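Local coordinates for protein amino Transferase (Eubacterium rectale, PDB 3ELE) that probably transfers amino groups between amino acids and oxo acids with pyridoxal-5'-phosphate as cofactor, at residues N36-S41 with E355-V360; I52-I57 with M295-C299; F127-Y133 with R147-A153. One frame throughout, in Å; residues are numbered along the deposited sequence.

Interaction 1 of 3, residues N36-S41 with E355-V360; sequences NVYDFS and EDVLIV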
# COMPACT_ATOMS: atom_id res chain seq x y z
N ASN A 36 26.37 24.69 11.55
CA ASN A 36 25.83 25.48 12.67
C ASN A 36 24.31 25.29 12.94
O ASN A 36 23.72 26.10 13.68
CB ASN A 36 26.15 26.96 12.43
CG ASN A 36 27.64 27.21 12.30
OD1 ASN A 36 28.42 26.82 13.18
ND2 ASN A 36 28.04 27.89 11.24
N VAL A 37 23.71 24.25 12.35
CA VAL A 37 22.31 23.88 12.56
C VAL A 37 22.32 22.46 13.15
O VAL A 37 22.91 21.55 12.56
CB VAL A 37 21.48 23.95 11.26
CG1 VAL A 37 20.05 23.48 11.52
CG2 VAL A 37 21.48 25.37 10.70
N TYR A 38 21.67 22.30 14.30
CA TYR A 38 21.67 21.03 15.05
C TYR A 38 20.28 20.43 15.00
O TYR A 38 19.46 20.57 15.92
CB TYR A 38 22.22 21.28 16.45
CG TYR A 38 23.49 22.12 16.37
CD1 TYR A 38 24.67 21.58 15.86
CD2 TYR A 38 23.49 23.47 16.74
CE1 TYR A 38 25.86 22.37 15.74
CE2 TYR A 38 24.69 24.27 16.65
CZ TYR A 38 25.86 23.72 16.14
OH TYR A 38 27.02 24.51 16.05
N ASP A 39 20.05 19.75 13.88
CA ASP A 39 18.77 19.13 13.58
C ASP A 39 18.65 17.72 14.11
O ASP A 39 19.21 16.77 13.53
CB ASP A 39 18.56 19.16 12.06
CG ASP A 39 17.24 18.58 11.63
OD1 ASP A 39 16.30 18.43 12.46
OD2 ASP A 39 17.15 18.28 10.41
N PHE A 40 17.87 17.59 15.20
CA PHE A 40 17.53 16.31 15.81
C PHE A 40 16.04 16.01 15.66
O PHE A 40 15.50 15.24 16.45
CB PHE A 40 17.86 16.32 17.32
CG PHE A 40 19.27 16.73 17.65
CD1 PHE A 40 20.31 15.80 17.69
CD2 PHE A 40 19.54 18.05 17.99
CE1 PHE A 40 21.60 16.19 18.03
CE2 PHE A 40 20.83 18.45 18.32
CZ PHE A 40 21.85 17.52 18.35
N SER A 41 15.38 16.55 14.62
CA SER A 41 13.92 16.40 14.44
C SER A 41 13.40 15.09 13.81
O SER A 41 12.97 14.21 14.53
CB SER A 41 13.34 17.62 13.70
OG SER A 41 13.79 17.66 12.35
N GLU A 355 19.15 28.91 19.44
CA GLU A 355 20.55 28.50 19.23
C GLU A 355 20.67 27.43 18.14
O GLU A 355 21.67 26.70 18.09
CB GLU A 355 21.16 27.97 20.55
CG GLU A 355 20.97 28.89 21.77
CD GLU A 355 21.46 30.31 21.54
OE1 GLU A 355 22.49 30.48 20.85
OE2 GLU A 355 20.81 31.25 22.05
N ASP A 356 19.66 27.36 17.27
CA ASP A 356 19.58 26.43 16.15
C ASP A 356 19.63 24.93 16.50
O ASP A 356 20.10 24.11 15.70
CB ASP A 356 20.60 26.82 15.06
CG ASP A 356 20.24 28.12 14.37
OD1 ASP A 356 19.16 28.15 13.74
OD2 ASP A 356 21.05 29.07 14.41
N VAL A 357 19.08 24.60 17.67
CA VAL A 357 18.91 23.22 18.12
C VAL A 357 17.45 22.90 17.85
O VAL A 357 16.56 23.49 18.47
CB VAL A 357 19.28 23.04 19.60
CG1 VAL A 357 18.93 21.63 20.08
CG2 VAL A 357 20.79 23.35 19.80
N LEU A 358 17.22 21.95 16.93
CA LEU A 358 15.90 21.57 16.50
C LEU A 358 15.50 20.24 17.17
O LEU A 358 15.88 19.16 16.75
CB LEU A 358 15.83 21.52 14.96
CG LEU A 358 16.52 22.68 14.21
CD1 LEU A 358 16.28 22.57 12.72
CD2 LEU A 358 16.04 24.03 14.70
N ILE A 359 14.78 20.38 18.27
CA ILE A 359 14.28 19.26 19.07
C ILE A 359 12.78 19.34 19.05
O ILE A 359 12.23 20.39 18.74
CB ILE A 359 14.87 19.22 20.51
CG1 ILE A 359 14.66 20.55 21.28
CG2 ILE A 359 16.32 18.93 20.39
CD1 ILE A 359 15.25 20.58 22.66
N VAL A 360 12.12 18.24 19.40
CA VAL A 360 10.68 18.09 19.26
C VAL A 360 10.00 17.92 20.62
O VAL A 360 10.37 17.03 21.38
CB VAL A 360 10.38 16.84 18.37
CG1 VAL A 360 8.90 16.57 18.25
CG2 VAL A 360 11.00 17.01 16.95
O HOH W 1 23.58 28.45 14.78

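Interaction 2 of 3, residues I52-I57 with M295-C299; sequences IVNDTI and MIVKC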
# COMPACT_ATOMS: atom_id res chain seq x y z
N ILE A 52 24.69 -6.87 1.40
CA ILE A 52 23.88 -8.00 0.90
C ILE A 52 22.57 -7.55 0.19
O ILE A 52 22.15 -8.20 -0.74
CB ILE A 52 23.60 -9.05 2.04
CG1 ILE A 52 22.96 -10.35 1.52
CG2 ILE A 52 22.73 -8.43 3.15
CD1 ILE A 52 23.73 -11.05 0.44
N VAL A 53 21.98 -6.41 0.60
CA VAL A 53 20.78 -5.84 -0.03
C VAL A 53 21.03 -5.48 -1.50
O VAL A 53 20.43 -6.09 -2.38
CB VAL A 53 20.24 -4.60 0.77
CG1 VAL A 53 19.09 -3.87 0.01
CG2 VAL A 53 19.77 -5.03 2.17
N ASN A 54 21.94 -4.53 -1.74
CA ASN A 54 22.29 -4.08 -3.11
C ASN A 54 22.88 -5.20 -3.97
O ASN A 54 22.53 -5.31 -5.15
CB ASN A 54 23.21 -2.84 -3.07
CG ASN A 54 22.46 -1.54 -2.71
OD1 ASN A 54 21.22 -1.48 -2.61
ND2 ASN A 54 23.23 -0.48 -2.53
N ASP A 55 23.75 -6.03 -3.38
CA ASP A 55 24.30 -7.22 -4.04
C ASP A 55 23.19 -8.19 -4.49
O ASP A 55 23.20 -8.65 -5.63
CB ASP A 55 25.29 -7.98 -3.13
CG ASP A 55 26.61 -7.27 -2.95
OD1 ASP A 55 26.88 -6.22 -3.60
OD2 ASP A 55 27.40 -7.78 -2.13
N THR A 56 22.23 -8.45 -3.61
CA THR A 56 21.10 -9.35 -3.94
C THR A 56 20.19 -8.75 -5.01
O THR A 56 19.78 -9.47 -5.92
CB THR A 56 20.24 -9.75 -2.72
OG1 THR A 56 21.05 -10.39 -1.73
CG2 THR A 56 19.13 -10.72 -3.15
N ILE A 57 19.85 -7.46 -4.89
CA ILE A 57 19.03 -6.76 -5.90
C ILE A 57 19.69 -6.88 -7.29
O ILE A 57 19.01 -7.19 -8.28
CB ILE A 57 18.80 -5.27 -5.56
CG1 ILE A 57 17.89 -5.11 -4.34
CG2 ILE A 57 18.13 -4.52 -6.72
CD1 ILE A 57 17.85 -3.70 -3.80
N MSE A 295 14.32 -10.62 -2.49
CA MSE A 295 15.58 -10.17 -1.86
C MSE A 295 15.66 -10.55 -0.37
O MSE A 295 16.73 -10.95 0.11
CB MSE A 295 15.76 -8.64 -2.07
CG MSE A 295 16.94 -7.97 -1.35
SE MSE A 295 16.63 -7.49 0.52
CE MSE A 295 15.19 -6.25 0.32
N ILE A 296 14.54 -10.39 0.36
CA ILE A 296 14.46 -10.70 1.81
C ILE A 296 14.83 -12.16 2.16
O ILE A 296 15.35 -12.42 3.25
CB ILE A 296 13.06 -10.24 2.44
CG1 ILE A 296 13.15 -8.82 3.03
CG2 ILE A 296 12.58 -11.12 3.57
CD1 ILE A 296 12.89 -7.76 2.07
N VAL A 297 14.59 -13.09 1.22
CA VAL A 297 14.93 -14.51 1.36
C VAL A 297 16.41 -14.70 1.75
O VAL A 297 16.72 -15.55 2.58
CB VAL A 297 14.60 -15.32 0.06
CG1 VAL A 297 15.08 -16.79 0.15
CG2 VAL A 297 13.12 -15.26 -0.23
N LYS A 298 17.29 -13.87 1.16
CA LYS A 298 18.73 -13.90 1.39
C LYS A 298 19.30 -12.92 2.44
O LYS A 298 20.53 -12.90 2.64
CB LYS A 298 19.45 -13.71 0.04
CG LYS A 298 18.93 -14.70 -1.02
CD LYS A 298 19.95 -15.03 -2.10
CE LYS A 298 19.43 -16.14 -3.04
NZ LYS A 298 19.13 -17.44 -2.33
N CYS A 299 18.43 -12.17 3.13
CA CYS A 299 18.80 -11.14 4.11
C CYS A 299 18.28 -11.35 5.53
O CYS A 299 18.23 -10.41 6.33
CB CYS A 299 18.31 -9.78 3.59
SG CYS A 299 19.07 -9.35 2.06

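Interaction 3 of 3, residues F127-Y133 with R147-A153; sequences FITIAPY and RLVEVPA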
# COMPACT_ATOMS: atom_id res chain seq x y z
N PHE A 127 -8.66 1.11 20.90
CA PHE A 127 -7.31 0.57 20.92
C PHE A 127 -6.50 1.45 21.87
O PHE A 127 -6.58 2.69 21.80
CB PHE A 127 -6.69 0.49 19.52
CG PHE A 127 -7.35 -0.52 18.64
CD1 PHE A 127 -6.93 -1.86 18.65
CD2 PHE A 127 -8.43 -0.14 17.83
CE1 PHE A 127 -7.59 -2.83 17.83
CE2 PHE A 127 -9.08 -1.09 17.02
CZ PHE A 127 -8.65 -2.43 17.00
N ILE A 128 -5.75 0.80 22.76
CA ILE A 128 -4.98 1.45 23.80
C ILE A 128 -3.53 1.58 23.37
O ILE A 128 -2.93 0.61 22.89
CB ILE A 128 -5.03 0.67 25.14
CG1 ILE A 128 -6.44 0.65 25.73
CG2 ILE A 128 -4.11 1.28 26.20
CD1 ILE A 128 -6.50 -0.15 27.00
N THR A 129 -2.99 2.78 23.55
CA THR A 129 -1.55 3.07 23.30
C THR A 129 -0.98 3.49 24.67
O THR A 129 -1.73 4.00 25.53
CB THR A 129 -1.35 4.12 22.20
OG1 THR A 129 0.05 4.24 21.88
CG2 THR A 129 -1.89 5.48 22.60
N ILE A 130 0.30 3.17 24.89
CA ILE A 130 0.99 3.47 26.14
C ILE A 130 1.90 4.66 25.83
O ILE A 130 2.81 4.54 25.01
CB ILE A 130 1.84 2.25 26.66
CG1 ILE A 130 1.02 0.96 26.68
CG2 ILE A 130 2.39 2.51 28.08
CD1 ILE A 130 -0.19 1.01 27.55
N ALA A 131 1.64 5.80 26.48
CA ALA A 131 2.43 7.01 26.29
C ALA A 131 3.85 6.84 26.89
O ALA A 131 4.01 6.09 27.83
CB ALA A 131 1.75 8.23 26.90
N PRO A 132 4.89 7.48 26.29
CA PRO A 132 4.82 8.30 25.08
C PRO A 132 4.69 7.40 23.86
O PRO A 132 5.27 6.30 23.85
CB PRO A 132 6.14 9.04 25.09
CG PRO A 132 7.09 8.08 25.75
CD PRO A 132 6.28 7.38 26.79
N TYR A 133 3.96 7.86 22.85
CA TYR A 133 3.68 7.02 21.68
C TYR A 133 3.77 7.72 20.32
O TYR A 133 3.72 8.95 20.24
CB TYR A 133 2.29 6.37 21.85
CG TYR A 133 1.14 7.34 21.69
CD1 TYR A 133 0.76 8.19 22.73
CD2 TYR A 133 0.44 7.42 20.48
CE1 TYR A 133 -0.27 9.12 22.55
CE2 TYR A 133 -0.58 8.33 20.28
CZ TYR A 133 -0.95 9.17 21.32
OH TYR A 133 -1.98 10.04 21.08
N ARG A 147 -11.37 4.19 18.02
CA ARG A 147 -10.83 5.29 18.80
C ARG A 147 -9.60 4.88 19.60
O ARG A 147 -9.41 3.73 19.94
CB ARG A 147 -11.93 5.90 19.67
CG ARG A 147 -12.84 6.83 18.85
CD ARG A 147 -13.68 7.69 19.76
NE ARG A 147 -14.65 6.89 20.51
CZ ARG A 147 -15.40 7.34 21.52
NH1 ARG A 147 -15.30 8.60 21.95
NH2 ARG A 147 -16.28 6.51 22.11
N LEU A 148 -8.75 5.87 19.85
CA LEU A 148 -7.50 5.66 20.56
C LEU A 148 -7.67 6.10 22.01
O LEU A 148 -8.28 7.13 22.28
CB LEU A 148 -6.39 6.44 19.89
CG LEU A 148 -4.98 6.15 20.41
CD1 LEU A 148 -4.57 4.72 20.02
CD2 LEU A 148 -4.02 7.17 19.85
N VAL A 149 -7.15 5.29 22.92
CA VAL A 149 -7.17 5.55 24.37
C VAL A 149 -5.70 5.56 24.80
O VAL A 149 -4.99 4.60 24.55
CB VAL A 149 -7.98 4.46 25.09
CG1 VAL A 149 -7.89 4.58 26.62
CG2 VAL A 149 -9.39 4.56 24.65
N GLU A 150 -5.24 6.66 25.40
CA GLU A 150 -3.87 6.81 25.85
C GLU A 150 -3.71 6.45 27.31
O GLU A 150 -4.46 6.96 28.14
CB GLU A 150 -3.40 8.27 25.72
CG GLU A 150 -3.42 8.80 24.32
CD GLU A 150 -2.95 10.25 24.20
OE1 GLU A 150 -2.40 10.82 25.17
OE2 GLU A 150 -3.09 10.81 23.09
N VAL A 151 -2.72 5.60 27.62
CA VAL A 151 -2.35 5.34 29.01
C VAL A 151 -1.25 6.37 29.35
O VAL A 151 -0.25 6.48 28.59
CB VAL A 151 -1.85 3.92 29.25
CG1 VAL A 151 -1.44 3.75 30.73
CG2 VAL A 151 -2.93 2.91 28.88
N PRO A 152 -1.44 7.18 30.43
CA PRO A 152 -0.40 8.14 30.85
C PRO A 152 0.97 7.48 31.09
O PRO A 152 1.04 6.34 31.58
CB PRO A 152 -0.95 8.73 32.15
CG PRO A 152 -2.39 8.58 32.04
CD PRO A 152 -2.64 7.30 31.29
N ALA A 153 2.03 8.21 30.77
CA ALA A 153 3.38 7.68 30.83
C ALA A 153 3.88 7.31 32.24
O ALA A 153 3.49 7.93 33.24
CB ALA A 153 4.39 8.66 30.17

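Interaction 1 of 3, residues N36-S41 with E355-V360
Leu358 swings CG away from its own carbonyl carbon (chi1 -43°) while Val37 sets CG1 opposite its backbone N (chi1 177°), and these rotations help bring Leu358 CD1 within 4.1 Å of Val37 CG1, beside the carboxylate of Asp39. On the face carrying Tyr38, the fork of Val357 serves both aromatic rings: CG2 lies 4.1 Å from CD2 of Tyr38, and CG1 approaches CE2 of Phe40. Ile359 runs alongside Phe40 and offers CG2 to its CD2, while the carbonyl oxygen of Glu355 sits at the edge of the tyrosine ring. Tyr38 N donates to Asp356 O at 2.8 Å, Tyr38 O receives Leu358 N in a nearly straight bond (175°), and Phe40 N returns to Leu358 O. Two short strands run parallel here, bonded in alternation, and illustrate how the small domain of fold-type I aminotransferases combines chain from near both termini. Asp356 has positive phi and closes helix 345-353 as the C-prime residue of a Schellman motif. A water donates to Asp356 OD2 and to Asn36 O, each at 2.6 Å, while OD1 forms a salt bridge with Arg28. At the far end Asp39 OD1 accepts Ser41 N from above the carboxylate plane, an Asx turn, and also takes Ser41 OG on its syn lone pair at 2.6 Å. With an alanine in place of Asp39, both donors of Ser41 would probably lose their shared acceptor and the turn would be held less firmly. Helix 17-32 packs against Val37, Asp39 and Ser41, and helix 379-396 against Tyr38, Phe40 and Val357.

Interaction 2 of 3, residues I52-I57 with M295-C299
Thr56 and the selenomethionine Met295 cross at about a right angle, and their apolar contact is the centre of this interface. Thr56 CG2 comes down on the base of the Met295 side chain, 3.8 Å from its CA. Ile57 adds CG1 against the same side chain, 4.2 Å from Met295 CG, and Val53 CG2 approaches the selenium more loosely; since Met295 was modelled in two conformers, the position of its outer end is less certain. A second apolar group forms around the thiol of Cys299, whose SG lies 3.9 Å from Ile52 CG2. Besides these, Ile52 CG1 packs on the carbonyl oxygen of Lys298, 3.7 Å away.

Hydrogen bonds within each segment shape these surfaces. Thr56 OG1 donates to Ile52 O at 2.6 Å, one helical turn back, and Thr56 N reaches the same oxygen from the opposite face of its plane. That grip fixes the threonine rotation: with OG1 placed beside the backbone N (chi1 -58°), the methyl is delivered to Met295. On the other partner, a type I beta turn from Ile296 to Cys299, with Cys299 N bonded to Ile296 O at 3.1 Å, presents the thiol to Ile52.

Leu252, from a loop, touches both Val53 and Met295, and Ala302 touches Ile52. Helix 79-93 meets Ile296 and Val297 through Thr81. Helix 51-63 also belongs to the dimer interface, where Ile57 packs on Ile57 of the second subunit and Asn54 OD1 is hydrogen-bonded to His70 NE2 of that subunit, while Leu291 and Phe292 of helix 290-296 touch Ile57 within its own chain.

Interaction 3 of 3, residues F127-Y133 with R147-A153
Val151 pushes its CG2 methyl into the hollow between Ile128 and Ile130, two residues apart on one face of the sheet. The fit is tight: CG2 of Val151 lies 3.4 Å from Ile128 CG2, closer than usual for carbons, and 3.6 Å from Ile130 CD1. Ile130 lies alongside the valine, whereas Ile128 slants across it and also passes CG1 by Val149 CB. On the other face the bump is Leu148. Its CD1 fits beside Thr129 CG2 and drops to 3.4 Å from Phe127 O; its CD2 meets Tyr133 CE2 at 3.7 Å.

Tyr133 folds back over its own strand, CG lying between the backbone N and the carbonyl carbon (chi1 72°), and one face of the ring has Thr129 CG2 over its centre, 3.5 Å from the plane. The phenol then reaches the extended Glu150 side chain. Tyr133 OH is modelled as donating to Glu150 OE2, at a separation too short to be taken at face value, with the ring and carboxylate planes turned 62° apart. Further along, Ala131 lays CB against Val151 O at 3.1 Å, and the CB of Ala153 fits near Pro132 CD, just past a cis peptide bond.

The backbones are joined in a parallel register by five bonds, from Phe127 N to Arg147 O at one end to Ala131 N to Val151 O (2.9 Å) at the other, and the short strand axes are inclined by 33°. Helix 136-143 connects the two parallel strands, a beta-alpha-beta crossover, and touches Phe127, Thr129 and Leu148; the crossover places strand 147-151 at an outer edge of the seven-stranded mixed sheet characteristic of the large domain of PLP-dependent aminotransferases.

In the fold
The three contacts lie well apart. Interactions 1 and 2 have centres 35 Å from each other, although strand 38-39 and helix 51-63 are consecutive elements of the chain. Interactions 2 and 3 lie on opposite sides of the chain's centre, 37 Å between their centres. Interaction 3 comes nearest to interaction 1, about 9 Å between nearest atoms. None of the three supplies residues that line the cofactor pocket: the side chain of Tyr133 is about 8 Å, and those of Val360 and Met295 about 12 Å, from a bound pyridoxal-5'-phosphate. The link is closest at interaction 3, whose crossover helix carries Tyr137 of the pocket.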